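Local structure of isomaltodextranase (Arthrobacter globiformis, 5AWP) at residues A[79-84]-A[122-127]; A[240-245]-A[260-265]; A[268-273]-A[314-319]. The protein hydrolyses (1->6)-alpha-D-glucosidic linkages in polysaccharides, removing successive isomaltose units from the non-reducing ends of the chains. All coordinates share one frame; numbering follows the deposited sequence.

Contact 1. Residues A[79-84]-A[122-127]; sequences CTDGWI and GVYYNP. With GLC (alpha-D-glucopyranose), chain B; BGC (beta-D-glucopyranose), chain C.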
loop_
_atom_site.group_PDB
_atom_site.type_symbol
_atom_site.label_atom_id
_atom_site.label_comp_id
_atom_site.label_asym_id
_atom_site.label_seq_id
_atom_site.Cartn_x
_atom_site.Cartn_y
_atom_site.Cartn_z
ATOM N N CYS A 79 -9.822 -5.685 -13.813
ATOM C CA CYS A 79 -9.154 -4.408 -13.985
ATOM C C CYS A 79 -8.528 -4.340 -15.363
ATOM O O CYS A 79 -7.781 -5.224 -15.750
ATOM C CB CYS A 79 -8.059 -4.218 -12.926
ATOM S SG CYS A 79 -7.410 -2.523 -12.825
ATOM N N THR A 80 -8.865 -3.306 -16.117
ATOM C CA THR A 80 -8.195 -3.034 -17.376
ATOM C C THR A 80 -6.763 -2.493 -17.097
ATOM O O THR A 80 -6.386 -2.240 -15.965
ATOM C CB THR A 80 -9.022 -2.088 -18.271
ATOM O OG1 THR A 80 -9.139 -0.799 -17.648
ATOM C CG2 THR A 80 -10.430 -2.661 -18.504
ATOM N N ASP A 81 -5.956 -2.388 -18.140
ATOM C CA ASP A 81 -4.593 -1.898 -18.023
ATOM C C ASP A 81 -4.303 -0.941 -19.191
ATOM O O ASP A 81 -5.208 -0.210 -19.634
ATOM C CB ASP A 81 -3.618 -3.070 -17.959
ATOM C CG ASP A 81 -2.318 -2.696 -17.259
ATOM O OD1 ASP A 81 -2.340 -2.521 -16.029
ATOM O OD2 ASP A 81 -1.301 -2.519 -17.961
ATOM N N GLY A 82 -3.055 -0.906 -19.656
ATOM C CA GLY A 82 -2.615 0.047 -20.651
ATOM C C GLY A 82 -3.056 -0.352 -22.043
ATOM O O GLY A 82 -4.081 -0.998 -22.217
ATOM N N TRP A 83 -2.251 0.022 -23.024
ATOM C CA TRP A 83 -2.599 -0.111 -24.444
ATOM C C TRP A 83 -3.888 0.657 -24.723
ATOM O O TRP A 83 -4.747 0.181 -25.430
ATOM C CB TRP A 83 -2.624 -1.609 -24.882
ATOM C CG TRP A 83 -1.252 -2.235 -24.738
ATOM C CD1 TRP A 83 -0.260 -2.300 -25.699
ATOM C CD2 TRP A 83 -0.678 -2.797 -23.541
ATOM N NE1 TRP A 83 0.872 -2.893 -25.173
ATOM C CE2 TRP A 83 0.641 -3.207 -23.855
ATOM C CE3 TRP A 83 -1.160 -3.015 -22.243
ATOM C CZ2 TRP A 83 1.477 -3.826 -22.916
ATOM C CZ3 TRP A 83 -0.311 -3.619 -21.300
ATOM C CH2 TRP A 83 0.997 -3.996 -21.641
ATOM N N ILE A 84 -3.993 1.879 -24.173
ATOM C CA ILE A 84 -5.219 2.665 -24.304
ATOM C C ILE A 84 -5.156 3.773 -25.349
ATOM O O ILE A 84 -6.088 4.559 -25.455
ATOM C CB ILE A 84 -5.769 3.211 -22.937
ATOM C CG1 ILE A 84 -4.663 3.852 -22.087
ATOM C CG2 ILE A 84 -6.463 2.095 -22.163
ATOM C CD1 ILE A 84 -3.974 5.003 -22.789
ATOM N N GLY A 122 -12.396 -2.480 -12.469
ATOM C CA GLY A 122 -11.219 -1.664 -12.161
ATOM C C GLY A 122 -10.722 -1.007 -13.418
ATOM O O GLY A 122 -10.755 -1.620 -14.475
ATOM N N VAL A 123 -10.262 0.233 -13.329
ATOM C CA VAL A 123 -9.859 0.963 -14.524
ATOM C C VAL A 123 -8.432 1.503 -14.418
ATOM O O VAL A 123 -8.057 2.122 -13.409
ATOM C CB VAL A 123 -10.818 2.147 -14.822
ATOM C CG1 VAL A 123 -10.255 3.005 -15.948
ATOM C CG2 VAL A 123 -12.193 1.630 -15.230
ATOM N N TYR A 124 -7.678 1.319 -15.497
ATOM C CA TYR A 124 -6.374 1.960 -15.687
ATOM C C TYR A 124 -6.587 3.171 -16.556
ATOM O O TYR A 124 -6.950 3.037 -17.736
ATOM C CB TYR A 124 -5.434 0.985 -16.365
ATOM C CG TYR A 124 -4.064 1.470 -16.773
ATOM C CD1 TYR A 124 -3.907 2.220 -17.925
ATOM C CD2 TYR A 124 -2.906 1.083 -16.085
ATOM C CE1 TYR A 124 -2.674 2.631 -18.356
ATOM C CE2 TYR A 124 -1.649 1.514 -16.521
ATOM C CZ TYR A 124 -1.562 2.292 -17.674
ATOM O OH TYR A 124 -0.380 2.758 -18.223
ATOM N N TYR A 125 -6.390 4.348 -15.976
ATOM C CA TYR A 125 -6.353 5.584 -16.767
ATOM C C TYR A 125 -5.779 6.696 -15.953
ATOM O O TYR A 125 -5.853 6.675 -14.703
ATOM C CB TYR A 125 -7.732 6.006 -17.293
ATOM C CG TYR A 125 -7.626 6.706 -18.644
ATOM C CD1 TYR A 125 -7.370 5.980 -19.786
ATOM C CD2 TYR A 125 -7.752 8.091 -18.769
ATOM C CE1 TYR A 125 -7.241 6.592 -21.016
ATOM C CE2 TYR A 125 -7.633 8.714 -20.014
ATOM C CZ TYR A 125 -7.369 7.950 -21.128
ATOM O OH TYR A 125 -7.255 8.516 -22.373
ATOM N N ASN A 126 -5.195 7.652 -16.667
ATOM C CA ASN A 126 -4.625 8.832 -16.066
ATOM C C ASN A 126 -5.497 10.019 -16.441
ATOM O O ASN A 126 -5.603 10.335 -17.607
ATOM C CB ASN A 126 -3.169 9.041 -16.538
ATOM C CG ASN A 126 -2.469 10.198 -15.820
ATOM O OD1 ASN A 126 -3.086 11.201 -15.457
ATOM N ND2 ASN A 126 -1.149 10.063 -15.635
ATOM N N PRO A 127 -6.090 10.714 -15.447
ATOM C CA PRO A 127 -7.056 11.782 -15.821
ATOM C C PRO A 127 -6.401 13.066 -16.335
ATOM O O PRO A 127 -7.091 14.015 -16.692
ATOM C CB PRO A 127 -7.821 12.035 -14.524
ATOM C CG PRO A 127 -6.876 11.619 -13.446
ATOM C CD PRO A 127 -6.073 10.470 -13.996
HETATM C C1 GLC B . 1.295 -0.036 -22.074
HETATM C C2 GLC B . 2.212 0.070 -23.305
HETATM C C3 GLC B . 2.707 1.475 -23.546
HETATM C C4 GLC B . 1.494 2.389 -23.571
HETATM C C5 GLC B . 0.756 2.259 -22.236
HETATM C C6 GLC B . -0.474 3.149 -22.163
HETATM O O2 GLC B . 3.319 -0.791 -23.188
HETATM O O3 GLC B . 3.347 1.513 -24.800
HETATM O O4 GLC B . 1.841 3.721 -23.897
HETATM O O5 GLC B . 0.262 0.931 -22.138
HETATM O O6 GLC B . -1.395 2.912 -23.206
HETATM C C2 BGC C . 3.350 0.162 -16.050
HETATM C C3 BGC C . 2.755 -1.221 -16.273
HETATM C C4 BGC C . 1.752 -1.146 -17.419
HETATM C C5 BGC C . 2.414 -0.613 -18.671
HETATM C C6 BGC C . 1.394 -0.420 -19.778
HETATM C C1 BGC C . 3.982 0.667 -17.344
HETATM O O1 BGC C . 4.402 2.013 -17.147
HETATM O O2 BGC C . 4.318 0.177 -14.982
HETATM O O3 BGC C . 2.076 -1.670 -15.088
HETATM O O4 BGC C . 1.189 -2.431 -17.703
HETATM O O5 BGC C . 3.009 0.650 -18.393
HETATM O O6 BGC C . 2.106 0.088 -20.899
HETATM O O HOH W 1 -7.774 0.878 -19.056
HETATM O O HOH W 2 -7.282 6.880 -24.480
#
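The Tyr124 ring lies flat against the backbone at Asp81 and Gly82. Asp81 C sits 3.3 Å above the ring plane, offset toward the rim, while Gly82 N is over the centre of the same face; Gly82 CA adds a CH-pi contact, 3.9 Å from the ring centroid. At the edge of this ring, near its plane, comes CG1 of Ile84, which also lies 3.9 Å from CE1 of Tyr125. A water in the plane of the Tyr125 ring ties Tyr125 OH to Ile84 O. With CG anti to the backbone N (chi1 175°), Tyr124 extends over the loop, and its OH bonds to Asp201, the likely nucleophile.

The loop grips an isomaltose unit, GLC C1 being joined to BGC O6. C1 of the alpha-glucose GLC stands 3.6 Å above the Trp83 ring, over its centre, and Trp83 N gives GLC O5 a nearly straight bond of 2.8 Å. Asp81 OD2 takes a short 2.5 Å bond from O4 of the beta-glucose BGC, and Gly82 N also reaches OD2, from above the carboxylate plane. At the base, Thr80 N bonds Gly122 O at 3.0 Å.

Strands 77-79 and 120-124 run parallel between strands 39-42 and 197-200; helix 179-192 backs Val123 and Tyr125, and helix 44-50 touches Asp81 and Trp83.

Contact 2. Residues A[240-245]-A[260-265]; sequences DMEVSL and NGDLVR. With BGC (beta-D-glucopyranose), chain C.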
loop_
_atom_site.group_PDB
_atom_site.type_symbol
_atom_site.label_atom_id
_atom_site.label_comp_id
_atom_site.label_asym_id
_atom_site.label_seq_id
_atom_site.Cartn_x
_atom_site.Cartn_y
_atom_site.Cartn_z
ATOM N N ASP A 240 -14.646 6.720 -1.774
ATOM C CA ASP A 240 -15.326 5.697 -2.578
ATOM C C ASP A 240 -14.423 4.953 -3.541
ATOM O O ASP A 240 -14.735 3.821 -3.906
ATOM C CB ASP A 240 -16.459 6.308 -3.406
ATOM C CG ASP A 240 -17.604 6.835 -2.549
ATOM O OD1 ASP A 240 -18.020 6.182 -1.589
ATOM O OD2 ASP A 240 -18.078 7.931 -2.838
ATOM N N MET A 241 -13.343 5.588 -3.990
ATOM C CA MET A 241 -12.488 4.995 -5.016
ATOM C C MET A 241 -11.045 5.014 -4.565
ATOM O O MET A 241 -10.548 6.041 -4.096
ATOM C CB MET A 241 -12.629 5.743 -6.339
ATOM C CG MET A 241 -11.994 5.018 -7.512
ATOM S SD MET A 241 -12.553 5.595 -9.144
ATOM C CE MET A 241 -11.723 7.171 -9.098
ATOM N N GLU A 242 -10.392 3.863 -4.709
ATOM C CA GLU A 242 -9.016 3.672 -4.260
ATOM C C GLU A 242 -8.062 4.191 -5.333
ATOM O O GLU A 242 -8.290 3.982 -6.500
ATOM C CB GLU A 242 -8.756 2.188 -3.964
ATOM C CG GLU A 242 -7.547 1.939 -3.085
ATOM C CD GLU A 242 -7.414 0.503 -2.611
ATOM O OE1 GLU A 242 -7.963 -0.401 -3.242
ATOM O OE2 GLU A 242 -6.762 0.288 -1.566
ATOM N N VAL A 243 -7.018 4.898 -4.924
ATOM C CA VAL A 243 -6.122 5.596 -5.836
ATOM C C VAL A 243 -4.775 4.889 -5.840
ATOM O O VAL A 243 -4.037 4.919 -4.851
ATOM C CB VAL A 243 -5.951 7.074 -5.428
ATOM C CG1 VAL A 243 -4.942 7.776 -6.319
ATOM C CG2 VAL A 243 -7.307 7.809 -5.481
ATOM N N SER A 244 -4.500 4.219 -6.954
ATOM C CA SER A 244 -3.250 3.513 -7.190
ATOM C C SER A 244 -2.346 4.358 -8.083
ATOM O O SER A 244 -2.738 4.781 -9.181
ATOM C CB SER A 244 -3.541 2.134 -7.838
ATOM O OG SER A 244 -2.376 1.596 -8.454
ATOM N N LEU A 245 -1.132 4.611 -7.615
ATOM C CA LEU A 245 -0.165 5.400 -8.377
ATOM C C LEU A 245 0.861 4.435 -8.880
ATOM O O LEU A 245 1.555 3.826 -8.096
ATOM C CB LEU A 245 0.509 6.467 -7.505
ATOM C CG LEU A 245 -0.486 7.448 -6.875
ATOM C CD1 LEU A 245 0.212 8.431 -5.923
ATOM C CD2 LEU A 245 -1.322 8.156 -7.933
ATOM N N ASN A 260 -1.625 12.014 -1.048
ATOM C CA ASN A 260 -2.684 12.011 -2.047
ATOM C C ASN A 260 -3.112 10.652 -2.628
ATOM O O ASN A 260 -4.114 10.585 -3.360
ATOM C CB ASN A 260 -2.250 12.900 -3.202
ATOM C CG ASN A 260 -2.108 14.352 -2.797
ATOM O OD1 ASN A 260 -1.012 14.941 -2.859
ATOM N ND2 ASN A 260 -3.197 14.928 -2.377
ATOM N N GLY A 261 -2.390 9.581 -2.306
ATOM C CA GLY A 261 -2.677 8.275 -2.879
ATOM C C GLY A 261 -2.909 7.193 -1.832
ATOM O O GLY A 261 -2.664 7.404 -0.653
ATOM N N ASP A 262 -3.384 6.027 -2.282
ATOM C CA ASP A 262 -3.537 4.864 -1.414
ATOM C C ASP A 262 -2.477 3.799 -1.654
ATOM O O ASP A 262 -1.999 3.180 -0.684
ATOM C CB ASP A 262 -4.922 4.224 -1.596
ATOM C CG ASP A 262 -6.048 5.163 -1.239
ATOM O OD1 ASP A 262 -5.945 5.811 -0.177
ATOM O OD2 ASP A 262 -7.015 5.257 -2.026
ATOM N N LEU A 263 -2.182 3.527 -2.928
ATOM C CA LEU A 263 -1.166 2.537 -3.300
ATOM C C LEU A 263 -0.056 3.200 -4.101
ATOM O O LEU A 263 -0.332 4.096 -4.915
ATOM C CB LEU A 263 -1.765 1.413 -4.183
ATOM C CG LEU A 263 -2.491 0.255 -3.505
ATOM C CD1 LEU A 263 -3.827 0.671 -2.953
ATOM C CD2 LEU A 263 -2.692 -0.892 -4.480
ATOM N N VAL A 264 1.177 2.729 -3.898
ATOM C CA VAL A 264 2.311 3.064 -4.790
ATOM C C VAL A 264 3.060 1.801 -5.256
ATOM O O VAL A 264 3.339 0.901 -4.467
ATOM C CB VAL A 264 3.312 4.022 -4.136
ATOM C CG1 VAL A 264 2.692 5.415 -3.992
ATOM C CG2 VAL A 264 3.787 3.505 -2.779
ATOM N N ARG A 265 3.364 1.736 -6.542
ATOM C CA ARG A 265 4.230 0.687 -7.076
ATOM C C ARG A 265 5.635 0.844 -6.497
ATOM O O ARG A 265 6.162 1.963 -6.423
ATOM C CB ARG A 265 4.272 0.701 -8.626
ATOM C CG ARG A 265 3.203 -0.177 -9.268
ATOM C CD ARG A 265 3.668 -1.614 -9.505
ATOM N NE ARG A 265 4.880 -1.573 -10.334
ATOM C CZ ARG A 265 4.877 -1.351 -11.654
ATOM N NH1 ARG A 265 3.744 -1.246 -12.304
ATOM N NH2 ARG A 265 6.018 -1.218 -12.318
HETATM C C2 BGC C . 3.350 0.162 -16.050
HETATM C C3 BGC C . 2.755 -1.221 -16.273
HETATM C C4 BGC C . 1.752 -1.146 -17.419
HETATM C C5 BGC C . 2.414 -0.613 -18.671
HETATM C C6 BGC C . 1.394 -0.420 -19.778
HETATM C C1 BGC C . 3.982 0.667 -17.344
HETATM O O1 BGC C . 4.402 2.013 -17.147
HETATM O O2 BGC C . 4.318 0.177 -14.982
HETATM O O3 BGC C . 2.076 -1.670 -15.088
HETATM O O4 BGC C . 1.189 -2.431 -17.703
HETATM O O5 BGC C . 3.009 0.650 -18.393
HETATM O O6 BGC C . 2.106 0.088 -20.899
#
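Two consecutive parallel strands of the catalytic (beta/alpha)8 barrel, 242-245 and 263-265, meet here through a beta-alpha-beta crossover via helix 251-260, with Val243 and Asp262 clasped where the strand pair begins. Val243 O accepts two bonds, from Asp262 N at 2.9 Å and Leu263 N at 3.0 Å. In return Val243 N bonds Asp262 OD2 at 2.9 Å, meeting it on the anti side, 23° out of the carboxylate plane; CG anti to the carbonyl carbon (chi1 -61°) brings the carboxylate back across the strand. Arg27 and Ser29 hold OD1. With an alanine here, Val243 N would probably lose its acceptor and Arg27 its partner charge. Asp262, assigned as proton donor by similarity, precedes the strand, far from the BGC at its other end; this geometry does not itself support that role.

Beyond it, Leu245 N bonds Leu263 O at 2.9 Å. The extended Glu242 chain crosses Leu263, bringing OE2 3.3 Å from Leu263 CD1 and CG alongside Asp262 OD2. Arg265 bends toward the sugar, NH1 reaching BGC O2 at 3.1 Å; Asn267 O and Asp269 steady NH2.

Strand 197-200 flanks 242-245, strand 312-314 flanks 263-265, and helix 223-237 packs on Val243 and Leu245.

Contact 3. Residues A[268-273]-A[314-319]; sequences ADADKG and DGDFMR. With BGC (beta-D-glucopyranose), chain C.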
loop_
_atom_site.group_PDB
_atom_site.type_symbol
_atom_site.label_atom_id
_atom_site.label_comp_id
_atom_site.label_asym_id
_atom_site.label_seq_id
_atom_site.Cartn_x
_atom_site.Cartn_y
_atom_site.Cartn_z
ATOM N N ALA A 268 9.910 -2.317 -10.668
ATOM C CA ALA A 268 9.768 -2.372 -12.124
ATOM C C ALA A 268 8.617 -3.322 -12.465
ATOM O O ALA A 268 8.242 -4.178 -11.643
ATOM C CB ALA A 268 11.071 -2.832 -12.776
ATOM N N ASP A 269 8.060 -3.154 -13.661
ATOM C CA ASP A 269 6.933 -3.942 -14.133
ATOM C C ASP A 269 7.173 -5.448 -14.022
ATOM O O ASP A 269 8.283 -5.912 -14.252
ATOM C CB ASP A 269 6.708 -3.729 -15.636
ATOM C CG ASP A 269 6.360 -2.336 -16.001
ATOM O OD1 ASP A 269 6.294 -1.406 -15.133
ATOM O OD2 ASP A 269 6.159 -2.176 -17.219
ATOM N N ALA A 270 6.115 -6.210 -13.776
ATOM C CA ALA A 270 6.204 -7.685 -13.842
ATOM C C ALA A 270 6.811 -8.179 -15.143
ATOM O O ALA A 270 7.564 -9.139 -15.133
ATOM C CB ALA A 270 4.851 -8.338 -13.623
ATOM N N ASP A 271 6.464 -7.559 -16.272
ATOM C CA ASP A 271 7.108 -7.874 -17.539
ATOM C C ASP A 271 6.904 -9.389 -17.814
ATOM O O ASP A 271 5.829 -9.904 -17.574
ATOM C CB ASP A 271 8.597 -7.437 -17.447
ATOM C CG ASP A 271 9.310 -7.416 -18.796
ATOM O OD1 ASP A 271 9.869 -8.473 -19.189
ATOM O OD2 ASP A 271 9.309 -6.355 -19.450
ATOM N N LYS A 272 7.924 -10.084 -18.298
ATOM C CA LYS A 272 7.867 -11.531 -18.560
ATOM C C LYS A 272 7.787 -12.381 -17.267
ATOM O O LYS A 272 7.700 -13.596 -17.338
ATOM C CB LYS A 272 9.122 -11.951 -19.325
ATOM C CG LYS A 272 10.367 -11.818 -18.434
ATOM C CD LYS A 272 11.551 -12.641 -18.891
ATOM C CE LYS A 272 12.417 -11.830 -19.828
ATOM N NZ LYS A 272 13.433 -12.694 -20.512
ATOM N N GLY A 273 7.852 -11.746 -16.104
ATOM C CA GLY A 273 7.607 -12.429 -14.847
ATOM C C GLY A 273 8.798 -13.242 -14.398
ATOM O O GLY A 273 9.952 -12.938 -14.728
ATOM N N ASP A 314 2.569 -1.600 -3.581
ATOM C CA ASP A 314 2.031 -2.348 -4.703
ATOM C C ASP A 314 3.186 -3.070 -5.389
ATOM O O ASP A 314 4.072 -2.439 -5.974
ATOM C CB ASP A 314 1.266 -1.368 -5.613
ATOM C CG ASP A 314 0.766 -1.992 -6.909
ATOM O OD1 ASP A 314 0.865 -3.225 -7.078
ATOM O OD2 ASP A 314 0.304 -1.210 -7.763
ATOM N N GLY A 315 3.224 -4.386 -5.242
ATOM C CA GLY A 315 4.218 -5.240 -5.938
ATOM C C GLY A 315 3.875 -5.625 -7.371
ATOM O O GLY A 315 4.551 -6.462 -7.989
ATOM N N ASP A 316 2.818 -5.022 -7.900
ATOM C CA ASP A 316 2.401 -5.198 -9.298
ATOM C C ASP A 316 1.649 -6.506 -9.533
ATOM O O ASP A 316 0.764 -6.848 -8.738
ATOM C CB ASP A 316 3.556 -4.985 -10.286
ATOM C CG ASP A 316 3.064 -4.593 -11.680
ATOM O OD1 ASP A 316 2.179 -3.725 -11.797
ATOM O OD2 ASP A 316 3.568 -5.154 -12.658
ATOM N N PHE A 317 1.953 -7.233 -10.602
ATOM C CA PHE A 317 1.118 -8.331 -11.030
ATOM C C PHE A 317 1.757 -9.697 -10.817
ATOM O O PHE A 317 2.938 -9.866 -11.038
ATOM C CB PHE A 317 0.805 -8.191 -12.506
ATOM C CG PHE A 317 0.139 -6.902 -12.869
ATOM C CD1 PHE A 317 -0.864 -6.369 -12.075
ATOM C CD2 PHE A 317 0.466 -6.256 -14.055
ATOM C CE1 PHE A 317 -1.482 -5.180 -12.415
ATOM C CE2 PHE A 317 -0.184 -5.069 -14.413
ATOM C CZ PHE A 317 -1.169 -4.551 -13.595
ATOM N N MET A 318 0.947 -10.657 -10.404
ATOM C CA MET A 318 1.396 -12.058 -10.239
ATOM C C MET A 318 1.122 -12.848 -11.496
ATOM O O MET A 318 -0.014 -12.935 -11.964
ATOM C CB MET A 318 0.712 -12.695 -9.041
ATOM C CG MET A 318 1.137 -12.091 -7.727
ATOM S SD MET A 318 0.472 -12.922 -6.267
ATOM C CE MET A 318 -1.272 -12.536 -6.357
ATOM N N ARG A 319 2.183 -13.387 -12.072
ATOM C CA ARG A 319 2.106 -14.177 -13.288
ATOM C C ARG A 319 2.637 -15.576 -12.950
ATOM O O ARG A 319 3.800 -15.898 -13.194
ATOM C CB ARG A 319 2.912 -13.517 -14.415
ATOM C CG ARG A 319 2.604 -12.032 -14.630
ATOM C CD ARG A 319 3.131 -11.548 -15.971
ATOM N NE ARG A 319 2.566 -12.342 -17.052
ATOM C CZ ARG A 319 3.109 -12.549 -18.247
ATOM N NH1 ARG A 319 4.274 -12.018 -18.619
ATOM N NH2 ARG A 319 2.465 -13.337 -19.089
HETATM C C2 BGC C . 3.350 0.162 -16.050
HETATM C C3 BGC C . 2.755 -1.221 -16.273
HETATM C C4 BGC C . 1.752 -1.146 -17.419
HETATM C C5 BGC C . 2.414 -0.613 -18.671
HETATM C C6 BGC C . 1.394 -0.420 -19.778
HETATM C C1 BGC C . 3.982 0.667 -17.344
HETATM O O1 BGC C . 4.402 2.013 -17.147
HETATM O O2 BGC C . 4.318 0.177 -14.982
HETATM O O3 BGC C . 2.076 -1.670 -15.088
HETATM O O4 BGC C . 1.189 -2.431 -17.703
HETATM O O5 BGC C . 3.009 0.650 -18.393
HETATM O O6 BGC C . 2.106 0.088 -20.899
#
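Asp316 OD2 receives the backbone N of Ala270 at 3.0 Å, a well-aligned bond (166° at the hydrogen) that meets the carboxylate on its anti side. The same oxygen lies 3.6 Å from Ala270 CB, and that methyl also packs against Phe317, its CB 4.2 Å from Phe317 CB. Further along, Arg319 NH1 bonds Asp271 O at 2.8 Å. The carbonyl oxygen lies close to the guanidinium plane, so the group meets it edge-on, and a bend at chi3 (57°) turns the end of the arginine to the loop backbone.

Asp269, next to Ala270, faces the beta-glucose BGC: its OD1 accepts from BGC O2 at 2.5 Å. Both segments belong to loops that follow strands of the barrel at its sugar-binding end. The 268-273 loop makes a type II' beta turn from Ala270 to Gly273, closed by Gly273 N to Ala270 O, and Asp271 OD1 takes Lys272 N at 2.7 Å within it.

The second shell sets these groups. Asp316 CG, anti to the backbone N (chi1 -156°), lets OD2 face Ala270 while OD1 sits over the centre of the Phe317 ring, 3.6 Å above its plane, where Arg199 and Arg265 both salt-bridge it; the two positive charges would probably stabilise the carboxylate. Asp316 N in turn bonds Asp314 OD1 in an Asx turn, while Asp314 OD2 pairs with Arg199. Outside these, Tyr44 meets the Phe317 ring, and it touches Asp269 and Arg319 from helix 44-50, with Phe48 also against Arg319.

Along the chain the contacts follow in series, 1 to 3. Contacts 1 and 2 reach the same eight-stranded parallel sheet, their centres about 14 Å apart and not touching; strand 197-200 lies between their strand pairs. Contact 3 is 16 Å from contact 1 and 17 Å from contact 2, centre to centre, and touches both: Phe317 CZ packs 3.4 Å from Asp81 OD1, Val264 O lies 2.8 Å from Asp314 N, a probable hydrogen bond that continues the sheet to strand 312-314, and Arg265 is salt-bridged to Asp316. Each contact bonds the same BGC, so the loop after strand 77-79, the end of strand 263-265 and the loop after it, with Asp201, form one sugar site.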